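Local atomic coordinates of imidazoleglycerol-phosphate dehydratase (Pyrococcus furiosus, PDB entry 5DNL), a protein that catalyses the dehydration of imidazoleglycerol phosphate to imidazoleacetol phosphate (3-(imidazol-4-yl)-2-oxopropyl phosphate), the sixth step of histidine biosynthesis. Residues I10-G15 against G59-E64; E19-T22 against L27-M30; A35-K40 against A151-G156. All coordinates share one frame; numbering follows the deposited sequence.

Contact 1: I10-G15 against G59-E64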
loop_
_atom_site.group_PDB
_atom_site.type_symbol
_atom_site.label_atom_id
_atom_site.label_comp_id
_atom_site.label_asym_id
_atom_site.label_seq_id
_atom_site.Cartn_x
_atom_site.Cartn_y
_atom_site.Cartn_z
ATOM N N ILE A 10 -34.143 -39.860 18.567
ATOM C CA ILE A 10 -32.815 -40.434 18.619
ATOM C C ILE A 10 -32.665 -41.348 19.825
ATOM O O ILE A 10 -33.060 -40.987 20.935
ATOM C CB ILE A 10 -31.777 -39.302 18.706
ATOM C CG1 ILE A 10 -31.844 -38.461 17.413
ATOM C CG2 ILE A 10 -30.380 -39.884 18.887
ATOM C CD1 ILE A 10 -31.093 -37.172 17.493
ATOM N N ILE A 11 -32.066 -42.518 19.588
ATOM C CA ILE A 11 -31.675 -43.428 20.654
ATOM C C ILE A 11 -30.171 -43.647 20.578
ATOM O O ILE A 11 -29.647 -43.988 19.513
ATOM C CB ILE A 11 -32.410 -44.782 20.529
ATOM C CG1 ILE A 11 -33.912 -44.588 20.781
ATOM C CG2 ILE A 11 -31.821 -45.799 21.507
ATOM C CD1 ILE A 11 -34.783 -45.730 20.289
ATOM N N VAL A 12 -29.483 -43.430 21.693
ATOM C CA VAL A 12 -28.066 -43.760 21.833
ATOM C C VAL A 12 -27.901 -44.655 23.052
ATOM O O VAL A 12 -28.187 -44.227 24.172
ATOM C CB VAL A 12 -27.192 -42.499 22.018
ATOM C CG1 VAL A 12 -25.745 -42.891 22.344
ATOM C CG2 VAL A 12 -27.271 -41.601 20.789
ATOM N N GLU A 13 -27.412 -45.877 22.821
ATOM C CA GLU A 13 -27.182 -46.864 23.897
ATOM C C GLU A 13 -25.724 -47.288 23.905
ATOM O O GLU A 13 -25.289 -48.012 23.020
ATOM C CB GLU A 13 -28.092 -48.078 23.714
ATOM C CG GLU A 13 -29.561 -47.773 23.913
ATOM C CD GLU A 13 -30.436 -48.998 23.733
ATOM O OE1 GLU A 13 -30.540 -49.493 22.592
ATOM O OE2 GLU A 13 -31.022 -49.459 24.731
ATOM N N ILE A 14 -24.971 -46.801 24.886
ATOM C CA ILE A 14 -23.550 -47.105 24.995
ATOM C C ILE A 14 -23.368 -48.465 25.672
ATOM O O ILE A 14 -24.056 -48.786 26.638
ATOM C CB ILE A 14 -22.792 -45.993 25.761
ATOM C CG1 ILE A 14 -22.944 -44.665 25.002
ATOM C CG2 ILE A 14 -21.318 -46.353 25.939
ATOM C CD1 ILE A 14 -22.439 -43.451 25.753
ATOM N N GLY A 15 -22.425 -49.244 25.154
ATOM C CA GLY A 15 -22.120 -50.572 25.688
ATOM C C GLY A 15 -22.946 -51.710 25.114
ATOM O O GLY A 15 -22.730 -52.860 25.483
ATOM N N GLY A 59 -25.561 -35.086 18.656
ATOM C CA GLY A 59 -24.565 -34.604 19.586
ATOM C C GLY A 59 -25.124 -34.479 20.998
ATOM O O GLY A 59 -24.497 -34.922 21.952
ATOM N N ILE A 60 -26.301 -33.866 21.121
ATOM C CA ILE A 60 -26.932 -33.705 22.434
ATOM C C ILE A 60 -27.171 -35.061 23.087
ATOM O O ILE A 60 -26.828 -35.232 24.260
ATOM C CB ILE A 60 -28.254 -32.934 22.347
ATOM C CG1 ILE A 60 -28.037 -31.477 21.874
ATOM C CG2 ILE A 60 -28.975 -32.953 23.691
ATOM C CD1 ILE A 60 -29.307 -30.739 21.479
ATOM N N THR A 61 -27.775 -35.979 22.341
ATOM C CA THR A 61 -28.191 -37.264 22.923
ATOM C C THR A 61 -26.961 -38.114 23.266
ATOM O O THR A 61 -26.905 -38.730 24.332
ATOM C CB THR A 61 -29.141 -38.013 21.976
ATOM O OG1 THR A 61 -30.197 -37.151 21.571
ATOM C CG2 THR A 61 -29.758 -39.248 22.673
ATOM N N LEU A 62 -25.966 -38.129 22.387
ATOM C CA LEU A 62 -24.697 -38.800 22.660
ATOM C C LEU A 62 -24.033 -38.199 23.902
ATOM O O LEU A 62 -23.521 -38.913 24.763
ATOM C CB LEU A 62 -23.765 -38.715 21.451
ATOM C CG LEU A 62 -22.343 -39.255 21.595
ATOM C CD1 LEU A 62 -22.332 -40.732 21.964
ATOM C CD2 LEU A 62 -21.558 -39.023 20.316
ATOM N N GLY A 63 -24.009 -36.868 24.001
ATOM C CA GLY A 63 -23.467 -36.225 25.187
ATOM C C GLY A 63 -24.169 -36.626 26.474
ATOM O O GLY A 63 -23.521 -36.884 27.484
ATOM N N GLU A 64 -25.488 -36.623 26.429
ATOM C CA GLU A 64 -26.287 -37.022 27.590
ATOM C C GLU A 64 -26.003 -38.474 27.943
ATOM O O GLU A 64 -25.890 -38.816 29.126
ATOM C CB GLU A 64 -27.765 -36.851 27.287
ATOM C CG GLU A 64 -28.215 -35.402 27.190
ATOM C CD GLU A 64 -29.688 -35.283 26.807
ATOM O OE1 GLU A 64 -30.308 -36.257 26.309
ATOM O OE2 GLU A 64 -30.237 -34.195 26.984
#
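Ile10 and Val12 rest on Thr61 and Leu62, and the contact between strand 10-14 and helix 59-64 is almost wholly apolar. Ile10 touches with its short branch: CG2 lies anti to the backbone N, and its methyl carbon comes 3.8 Å from CB of Thr61. Val12 splits its work between two neighbours on the helix. Its CG2 meets the methyl CG2 of Thr61 at 3.9 Å, the two side chains running past each other in opposite senses, and also lies 4.0 Å from the backbone N of Leu62. Its other methyl, CG1, meets CD1 of Leu62 at 4.1 Å; the CA-CB bond of Leu62 does not aim at the strand, and it is the CD1 branch that closes the distance. Thr61 thus sends its methyl in between Ile10 CG2 and Val12 CG2, 3.9 Å from each.

Polar bonding takes no part across the interface, for no hydrogen bond links the two segments. The one side-chain hydroxyl here, OG1 of Thr61, bonds to the carbonyl O of Asp57 one turn back in its own helix, which lets a threonine sit buried among aliphatic groups. On the strand side, backbone bonds tie Ile10 to Arg3, on strand 2-4, and Ile11 to Thr45, on strand 42-48.

As for the backbones, the strand axis passes 8.2 Å from the helix axis, and their directions differ by 31°. The nearest CA atoms, of Val12 and Leu62, are 6.1 Å apart. Alternate strand residues Ile10, Val12 and Ile14 face the helix while Ile11 turns away. This is the layered packing of an alpha/beta sandwich: helix 51-69 laid along one face of the sheet formed by strands 2-4, 8-14, 42-48 and 20-21.

Contact 2: E19-T22 against L27-M30. With MN (manganese (II) ion), chain E.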
loop_
_atom_site.group_PDB
_atom_site.type_symbol
_atom_site.label_atom_id
_atom_site.label_comp_id
_atom_site.label_asym_id
_atom_site.label_seq_id
_atom_site.Cartn_x
_atom_site.Cartn_y
_atom_site.Cartn_z
ATOM N N GLU A 19 -26.251 -51.575 15.665
ATOM C CA GLU A 19 -25.999 -50.806 14.461
ATOM C C GLU A 19 -25.926 -49.310 14.792
ATOM O O GLU A 19 -26.495 -48.846 15.776
ATOM C CB GLU A 19 -27.097 -51.071 13.426
ATOM C CG GLU A 19 -28.475 -50.492 13.764
ATOM C CD GLU A 19 -29.580 -50.957 12.829
ATOM O OE1 GLU A 19 -29.310 -51.699 11.855
ATOM O OE2 GLU A 19 -30.736 -50.552 13.066
ATOM N N ILE A 20 -25.211 -48.587 13.943
ATOM C CA ILE A 20 -25.285 -47.126 13.891
ATOM C C ILE A 20 -25.971 -46.793 12.578
ATOM O O ILE A 20 -25.368 -46.904 11.511
ATOM C CB ILE A 20 -23.894 -46.484 13.979
ATOM C CG1 ILE A 20 -23.267 -46.830 15.334
ATOM C CG2 ILE A 20 -23.995 -44.972 13.752
ATOM C CD1 ILE A 20 -21.854 -46.319 15.519
ATOM N N LYS A 21 -27.235 -46.379 12.670
ATOM C CA LYS A 21 -28.076 -46.122 11.516
ATOM C C LYS A 21 -28.902 -44.883 11.745
ATOM O O LYS A 21 -29.950 -44.922 12.376
ATOM C CB LYS A 21 -28.997 -47.321 11.246
ATOM C CG LYS A 21 -28.268 -48.570 10.803
ATOM C CD LYS A 21 -27.695 -48.448 9.403
ATOM C CE LYS A 21 -26.836 -49.652 9.063
ATOM N NZ LYS A 21 -26.290 -49.531 7.684
ATOM N N THR A 22 -28.412 -43.759 11.235
ATOM C CA THR A 22 -29.083 -42.476 11.397
ATOM C C THR A 22 -29.845 -42.014 10.176
ATOM O O THR A 22 -30.471 -40.950 10.217
ATOM C CB THR A 22 -28.048 -41.385 11.706
ATOM O OG1 THR A 22 -27.181 -41.208 10.576
ATOM C CG2 THR A 22 -27.234 -41.736 12.927
ATOM N N LEU A 27 -22.865 -39.221 8.534
ATOM C CA LEU A 27 -22.889 -39.257 9.985
ATOM C C LEU A 27 -22.684 -40.664 10.507
ATOM O O LEU A 27 -22.014 -40.858 11.522
ATOM C CB LEU A 27 -24.195 -38.663 10.537
ATOM C CG LEU A 27 -24.231 -38.487 12.048
ATOM C CD1 LEU A 27 -23.092 -37.613 12.569
ATOM C CD2 LEU A 27 -25.582 -37.881 12.418
ATOM N N ASP A 28 -23.260 -41.652 9.821
ATOM C CA ASP A 28 -23.042 -43.047 10.244
ATOM C C ASP A 28 -21.553 -43.375 10.267
ATOM O O ASP A 28 -21.082 -43.993 11.214
ATOM C CB ASP A 28 -23.745 -44.060 9.322
ATOM C CG ASP A 28 -25.257 -44.058 9.438
ATOM O OD1 ASP A 28 -25.816 -43.472 10.378
ATOM O OD2 ASP A 28 -25.873 -44.684 8.535
ATOM N N HIS A 29 -20.829 -42.942 9.243
ATOM C CA HIS A 29 -19.377 -43.157 9.149
ATOM C C HIS A 29 -18.647 -42.407 10.266
ATOM O O HIS A 29 -17.785 -42.959 10.917
ATOM C CB HIS A 29 -18.869 -42.752 7.763
ATOM C CG HIS A 29 -17.408 -42.965 7.553
ATOM N ND1 HIS A 29 -16.745 -44.106 7.960
ATOM C CD2 HIS A 29 -16.490 -42.207 6.915
ATOM C CE1 HIS A 29 -15.469 -44.010 7.627
ATOM N NE2 HIS A 29 -15.298 -42.885 6.964
ATOM N N MET A 30 -19.005 -41.148 10.490
ATOM C CA MET A 30 -18.355 -40.348 11.522
ATOM C C MET A 30 -18.590 -40.927 12.912
ATOM O O MET A 30 -17.672 -40.967 13.718
ATOM C CB MET A 30 -18.842 -38.899 11.472
ATOM C CG MET A 30 -18.424 -38.102 10.241
ATOM S SD MET A 30 -16.670 -38.112 9.851
ATOM C CE MET A 30 -16.630 -39.427 8.649
HETATM MN MN MN E . -13.564 -42.222 5.758
HETATM O O HOH W 1 -24.912 -46.942 7.450
#
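Asp28 and Thr22 meet through two torsions. In Asp28, CG stands beside the backbone N and anti to the carbonyl carbon (chi1 -70°), which swings the carboxylate out from the helix to the end of strand 20-21. In Thr22, OG1 lies between its own backbone N and carbonyl carbon, so hydroxyl and amide can reach the same oxygen.

That oxygen is OD1 of Asp28. The backbone N of Thr22 donates over 2.7 Å to the syn lone pair of Asp28 OD1, on the side of OD2, with an angle of 157° at the hydrogen. OG1 of Thr22 donates to the same OD1, also at 2.7 Å, but from above the carboxylate plane, 44° out of it. Two donors from one residue therefore hold OD1 from different directions. Thr22 OG1 has a further bond to the backbone N of Asp24.

The second carboxylate oxygen looks to water: a water molecule donates to OD2 of Asp28 at 2.7 Å and accepts from NZ of Lys21 at 2.9 Å. The charged atoms of Lys21 and Asp28 do not touch directly. Flanking these bonds, strand and helix also meet where Ile20 lays CG2 4.0 Å from the backbone O of Asp28, and where CB of Leu27 lies 3.9 Å from OG1 of Thr22.

Next along the helix, His29 points away from the strand and binds manganese through NE2 at 2.2 Å. Glu149 and His145 of the same chain, and His53 of a second subunit, bind that metal too.

Chemically, the aspartate fastens the strand end to the helix that carries a metal ligand, within a beta-alpha-beta unit. The two short bonds to OD1, with the nearby lysine, would probably favour the ionised carboxylate of Asp28.

Contact 3: A35-K40 against A151-G156. With 5DL ([(2S)-2-hydroxy-3-(1H-1,2,4-triazol-1-yl)propyl]phosphonic acid), chain F.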
loop_
_atom_site.group_PDB
_atom_site.type_symbol
_atom_site.label_atom_id
_atom_site.label_comp_id
_atom_site.label_asym_id
_atom_site.label_seq_id
_atom_site.Cartn_x
_atom_site.Cartn_y
_atom_site.Cartn_z
ATOM N N ALA A 35 -17.110 -44.036 17.809
ATOM C CA ALA A 35 -17.282 -45.154 18.742
ATOM C C ALA A 35 -16.058 -46.054 18.756
ATOM O O ALA A 35 -15.662 -46.535 19.812
ATOM C CB ALA A 35 -18.519 -45.947 18.383
ATOM N N PHE A 36 -15.459 -46.268 17.580
ATOM C CA PHE A 36 -14.291 -47.155 17.474
ATOM C C PHE A 36 -13.124 -46.611 18.303
ATOM O O PHE A 36 -12.476 -47.341 19.051
ATOM C CB PHE A 36 -13.876 -47.310 16.014
ATOM C CG PHE A 36 -12.816 -48.360 15.780
ATOM C CD1 PHE A 36 -13.167 -49.690 15.609
ATOM C CD2 PHE A 36 -11.482 -48.000 15.708
ATOM C CE1 PHE A 36 -12.191 -50.632 15.358
ATOM C CE2 PHE A 36 -10.497 -48.941 15.476
ATOM C CZ PHE A 36 -10.859 -50.262 15.296
ATOM N N TYR A 37 -12.856 -45.307 18.181
ATOM C CA TYR A 37 -11.763 -44.695 18.888
ATOM C C TYR A 37 -12.067 -44.417 20.369
ATOM O O TYR A 37 -11.138 -44.375 21.189
ATOM C CB TYR A 37 -11.250 -43.464 18.124
ATOM C CG TYR A 37 -10.556 -43.915 16.850
ATOM C CD1 TYR A 37 -9.227 -44.317 16.880
ATOM C CD2 TYR A 37 -11.234 -44.050 15.662
ATOM C CE1 TYR A 37 -8.587 -44.792 15.734
ATOM C CE2 TYR A 37 -10.617 -44.533 14.518
ATOM C CZ TYR A 37 -9.298 -44.881 14.543
ATOM O OH TYR A 37 -8.699 -45.338 13.387
ATOM N N LEU A 38 -13.342 -44.265 20.718
ATOM C CA LEU A 38 -13.773 -44.260 22.138
ATOM C C LEU A 38 -13.501 -45.616 22.810
ATOM O O LEU A 38 -13.196 -45.681 24.007
ATOM C CB LEU A 38 -15.253 -43.910 22.249
ATOM C CG LEU A 38 -15.870 -43.857 23.654
ATOM C CD1 LEU A 38 -15.272 -42.713 24.455
ATOM C CD2 LEU A 38 -17.363 -43.711 23.569
ATOM N N GLY A 39 -13.628 -46.673 22.024
ATOM C CA GLY A 39 -13.396 -48.029 22.513
ATOM C C GLY A 39 -14.626 -48.662 23.115
ATOM O O GLY A 39 -14.505 -49.527 23.976
ATOM N N LYS A 40 -15.803 -48.246 22.664
ATOM C CA LYS A 40 -17.065 -48.751 23.188
ATOM C C LYS A 40 -18.003 -49.104 22.057
ATOM O O LYS A 40 -18.052 -48.419 21.037
ATOM C CB LYS A 40 -17.692 -47.727 24.140
ATOM C CG LYS A 40 -16.938 -47.653 25.450
ATOM C CD LYS A 40 -17.578 -46.748 26.482
ATOM C CE LYS A 40 -16.891 -46.926 27.832
ATOM N NZ LYS A 40 -17.034 -45.737 28.721
ATOM N N ALA A 151 -11.271 -35.268 13.148
ATOM C CA ALA A 151 -11.941 -34.688 14.310
ATOM C C ALA A 151 -12.787 -35.706 15.071
ATOM O O ALA A 151 -12.742 -35.746 16.292
ATOM C CB ALA A 151 -12.790 -33.503 13.884
ATOM N N PHE A 152 -13.557 -36.522 14.358
ATOM C CA PHE A 152 -14.375 -37.555 15.015
ATOM C C PHE A 152 -13.517 -38.650 15.667
ATOM O O PHE A 152 -13.809 -39.073 16.805
ATOM C CB PHE A 152 -15.407 -38.169 14.068
ATOM C CG PHE A 152 -16.662 -37.364 13.942
ATOM C CD1 PHE A 152 -16.778 -36.329 13.026
ATOM C CD2 PHE A 152 -17.751 -37.648 14.748
ATOM C CE1 PHE A 152 -17.961 -35.601 12.904
ATOM C CE2 PHE A 152 -18.943 -36.919 14.654
ATOM C CZ PHE A 152 -19.052 -35.892 13.717
ATOM N N LYS A 153 -12.464 -39.089 14.986
ATOM C CA LYS A 153 -11.527 -40.053 15.598
ATOM C C LYS A 153 -10.932 -39.453 16.871
ATOM O O LYS A 153 -10.818 -40.119 17.910
ATOM C CB LYS A 153 -10.391 -40.404 14.639
ATOM C CG LYS A 153 -10.752 -41.224 13.415
ATOM C CD LYS A 153 -9.487 -41.658 12.693
ATOM C CE LYS A 153 -9.754 -42.592 11.515
ATOM N NZ LYS A 153 -8.459 -43.149 11.033
ATOM N N GLY A 154 -10.544 -38.182 16.781
ATOM C CA GLY A 154 -9.973 -37.474 17.892
ATOM C C GLY A 154 -10.897 -37.298 19.067
ATOM O O GLY A 154 -10.467 -37.413 20.206
ATOM N N LEU A 155 -12.150 -36.951 18.800
ATOM C CA LEU A 155 -13.154 -36.909 19.866
ATOM C C LEU A 155 -13.264 -38.252 20.572
ATOM O O LEU A 155 -13.339 -38.299 21.800
ATOM C CB LEU A 155 -14.503 -36.475 19.320
ATOM C CG LEU A 155 -14.626 -34.975 19.056
ATOM C CD1 LEU A 155 -15.833 -34.720 18.173
ATOM C CD2 LEU A 155 -14.728 -34.187 20.345
ATOM N N GLY A 156 -13.282 -39.334 19.799
ATOM C CA GLY A 156 -13.354 -40.666 20.405
ATOM C C GLY A 156 -12.157 -40.936 21.288
ATOM O O GLY A 156 -12.329 -41.327 22.459
HETATM N N1 5DL F . -11.609 -41.824 4.741
HETATM C C3 5DL F . -9.417 -42.097 4.320
HETATM N N2 5DL F . -10.419 -42.361 5.166
HETATM C C8 5DL F . -10.724 -45.140 7.789
HETATM C C7 5DL F . -11.036 -44.419 6.476
HETATM C C6 5DL F . -10.244 -43.123 6.398
HETATM C C5 5DL F . -11.270 -41.228 3.594
HETATM O O10 5DL F . -8.436 -46.145 6.819
HETATM P P9 5DL F . -8.984 -45.563 8.078
HETATM O O11 5DL F . -8.969 -46.514 9.251
HETATM O O12 5DL F . -8.227 -44.303 8.471
HETATM O O13 5DL F . -12.436 -44.123 6.366
HETATM N N4 5DL F . -9.957 -41.366 3.299
#
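NZ of Lys153 reaches both the inhibitor and a tyrosine of the facing helix. Lys153 NZ donates to the phosphonate oxygen O12 of the bound inhibitor 5DL, with 2.8 Å between NZ and O12. The same NZ makes a weak bond to OH of Tyr37 at 3.2 Å. From CG outward the lysine chain runs straight, and its methylenes follow the tyrosine ring outward: CG of Lys153 lies 3.5 Å from CE2 of Tyr37, and CD and CE continue toward its hydroxyl end. CB of Lys153 sits over the ring face, 4.2 Å from the centroid and 22° off the normal, a CH-pi contact displaced toward the rim. On the opposite face lies CD2 of Phe36. The ring of Tyr37 is thus held between an aliphatic chain and its sequence neighbour.

At the other end the backbones come close, with CA atoms of Leu38 and Gly156 4.0 Å apart. Gly156, without a side chain, lets its backbone come up against Leu38 and CB of Tyr37. CA of Leu38 makes a CA-H...O contact with O of Gly156 at 3.3 Å, and the carbonyl O of Tyr37 accepts a hydrogen bond from Arg160.

Arg76, Arg98, Ser171 and Lys173 of a third subunit bind the same inhibitor, and that Arg76 also packs against Tyr37 and Lys153. The arrangement is a glycine-mediated close approach of helices 25-38 and 144-162, ending in the phosphonate-binding pocket at a subunit interface, which probably receives the phosphate of the substrate.

The three contacts lie 12 to 14 Å apart, centre to centre. Contacts 1 and 2 reach the same sheet, through strands 8-14 and 20-21, which follow one another in the chain; contact 2 is nested within the loop that contact 1 closes. Contacts 2 and 3 share helix 25-38 and come in series, and they touch where Met30 O lies 3.5 Å from Phe152 CD2. Contacts 1 and 3 interleave along the sequence and meet where Ile14 CG2 packs on Lys40 CD at 3.8 Å. Helix 25-38 carries the metal ligand His29 and, near its other end, Tyr37, which packs on the inhibitor-binding Lys153.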